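Local coordinates for protein probable benzoylformate decarboxylase (Rhodococcus jostii, PDB 7ORX) that belongs to the thiamine diphosphate-dependent enzymes and binds thiamine diphosphate and a sodium ion within a four-chain assembly, at residues A416-P421 with Y447-V452. Numbering follows the deposited sequence.
Sequences AQLASP and YKIPVV
In the C-terminal thiamine diphosphate-binding domain, an α/β fold around a parallel sheet, Q417 near the end of helix 409-418 packs against I449, P450 and V451 of the linker between helix 440-447 and strand 452-457. The contact is a worked example of a long polar residue serving two ends: its aliphatic part packs on a linker while its amide bonds to backbone. K448 turns the chain out of helix 440-447 in a Schellman motif, and an inverse gamma turn centred on P450, closed by V451 N to I449 O at 2.7 Å, precedes strand 452-457. Methyl CG2 of I449 meets both Q417 CB and Q417 CG, each at 3.6 Å, as the two side chains slide past each other in opposite directions. Q417 CG, anti to the backbone N (chi1 -175°), lies against the linker, 4.0 Å from P450 CD and 3.8 Å from V451 N. The chain bends at chi2 (63°), which sets CD; the amide beyond it bonds to backbone at the start of strand 425-430 and just before it: OE1 accepts a hydrogen bond from V425 N, and NE2 donates one to R423 O. The carbonyl oxygen of P450 in turn accepts one from Q424 NE2, so residues 423-425 bond to both sides of the contact. No hydrogen bond links the two segments directly; apolar contact joins them. Next to Q417, L418, which also touches R43 and V45 of strand 43-46, brings its CD1 to 4.3 Å from I449 CD1, while V451 CG1 approaches Q417 CB at 3.9 Å.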
loop_
_atom_site.group_PDB
_atom_site.type_symbol
_atom_site.label_atom_id
_atom_site.label_comp_id
_atom_site.label_asym_id
_atom_site.label_seq_id
_atom_site.Cartn_x
_atom_site.Cartn_y
_atom_site.Cartn_z
ATOM N N ALA C 416 23.719 22.888 0.624
ATOM C CA ALA C 416 23.475 24.173 1.315
ATOM C C ALA C 416 24.475 25.207 0.788
ATOM O O ALA C 416 24.123 26.383 0.618
ATOM C CB ALA C 416 23.637 23.982 2.813
ATOM N N GLN C 417 25.699 24.768 0.563
ATOM C CA GLN C 417 26.762 25.694 0.147
ATOM C C GLN C 417 26.466 26.150 -1.273
ATOM O O GLN C 417 26.493 27.361 -1.500
ATOM C CB GLN C 417 28.147 25.068 0.241
ATOM C CG GLN C 417 29.232 26.078 -0.071
ATOM C CD GLN C 417 29.246 27.213 0.923
ATOM O OE1 GLN C 417 29.916 27.131 1.945
ATOM N NE2 GLN C 417 28.493 28.259 0.627
ATOM N N LEU C 418 26.132 25.221 -2.160
ATOM C CA LEU C 418 25.731 25.518 -3.565
ATOM C C LEU C 418 24.617 26.569 -3.607
ATOM O O LEU C 418 24.576 27.352 -4.528
ATOM C CB LEU C 418 25.284 24.212 -4.219
ATOM C CG LEU C 418 24.920 24.338 -5.684
ATOM C CD1 LEU C 418 26.088 24.890 -6.488
ATOM C CD2 LEU C 418 24.419 23.013 -6.238
ATOM N N ALA C 419 23.724 26.550 -2.634
ATOM C CA ALA C 419 22.564 27.458 -2.541
ATOM C C ALA C 419 22.973 28.777 -1.906
ATOM O O ALA C 419 22.159 29.702 -1.909
ATOM C CB ALA C 419 21.493 26.817 -1.705
ATOM N N SER C 420 24.116 28.796 -1.229
ATOM C CA SER C 420 24.520 29.886 -0.302
ATOM C C SER C 420 25.733 30.612 -0.869
ATOM O O SER C 420 26.846 30.345 -0.454
ATOM C CB SER C 420 24.736 29.379 1.098
ATOM O OG SER C 420 23.626 29.737 1.902
ATOM N N PRO C 421 25.527 31.611 -1.765
ATOM C CA PRO C 421 26.639 32.268 -2.438
ATOM C C PRO C 421 27.426 33.187 -1.484
ATOM O O PRO C 421 28.593 33.261 -1.683
ATOM C CB PRO C 421 25.930 33.033 -3.571
ATOM C CG PRO C 421 24.590 33.392 -3.005
ATOM C CD PRO C 421 24.235 32.234 -2.101
ATOM N N TYR C 447 32.268 20.372 -8.615
ATOM C CA TYR C 447 31.489 21.607 -8.898
ATOM C C TYR C 447 32.120 22.769 -8.140
ATOM O O TYR C 447 31.511 23.839 -8.167
ATOM C CB TYR C 447 29.999 21.427 -8.594
ATOM C CG TYR C 447 29.357 20.397 -9.480
ATOM C CD1 TYR C 447 29.122 20.646 -10.810
ATOM C CD2 TYR C 447 29.015 19.156 -9.000
ATOM C CE1 TYR C 447 28.537 19.700 -11.637
ATOM C CE2 TYR C 447 28.454 18.182 -9.810
ATOM C CZ TYR C 447 28.230 18.450 -11.138
ATOM O OH TYR C 447 27.709 17.472 -11.925
ATOM N N LYS C 448 33.274 22.547 -7.498
ATOM C CA LYS C 448 34.103 23.618 -6.890
ATOM C C LYS C 448 33.272 24.371 -5.855
ATOM O O LYS C 448 33.221 25.597 -5.907
ATOM C CB LYS C 448 34.627 24.555 -7.980
ATOM C CG LYS C 448 36.122 24.479 -8.267
ATOM C CD LYS C 448 36.821 25.795 -7.937
ATOM C CE LYS C 448 38.320 25.775 -8.208
ATOM N NZ LYS C 448 38.947 27.088 -7.915
ATOM N N ILE C 449 32.695 23.628 -4.927
ATOM C CA ILE C 449 31.739 24.142 -3.911
ATOM C C ILE C 449 32.490 24.318 -2.602
ATOM O O ILE C 449 32.866 23.324 -1.959
ATOM C CB ILE C 449 30.580 23.150 -3.769
ATOM C CG1 ILE C 449 29.890 22.931 -5.119
ATOM C CG2 ILE C 449 29.621 23.601 -2.671
ATOM C CD1 ILE C 449 28.839 21.871 -5.087
ATOM N N PRO C 450 32.737 25.571 -2.181
ATOM C CA PRO C 450 33.702 25.851 -1.108
ATOM C C PRO C 450 33.198 25.544 0.304
ATOM O O PRO C 450 33.341 26.393 1.136
ATOM C CB PRO C 450 33.879 27.381 -1.213
ATOM C CG PRO C 450 32.520 27.846 -1.719
ATOM C CD PRO C 450 32.132 26.785 -2.735
ATOM N N VAL C 451 32.590 24.373 0.528
ATOM C CA VAL C 451 32.177 23.905 1.883
ATOM C C VAL C 451 33.432 23.699 2.727
ATOM O O VAL C 451 34.429 23.152 2.199
ATOM C CB VAL C 451 31.498 22.537 1.931
ATOM C CG1 VAL C 451 30.153 22.640 2.559
ATOM C CG2 VAL C 451 31.492 21.797 0.613
ATOM N N VAL C 452 33.280 23.893 4.031
ATOM C CA VAL C 452 34.233 23.346 5.019
ATOM C C VAL C 452 33.570 22.191 5.770
ATOM O O VAL C 452 32.522 22.421 6.389
ATOM C CB VAL C 452 34.661 24.478 5.957
ATOM C CG1 VAL C 452 35.638 23.962 7.012
ATOM C CG2 VAL C 452 35.195 25.662 5.138
#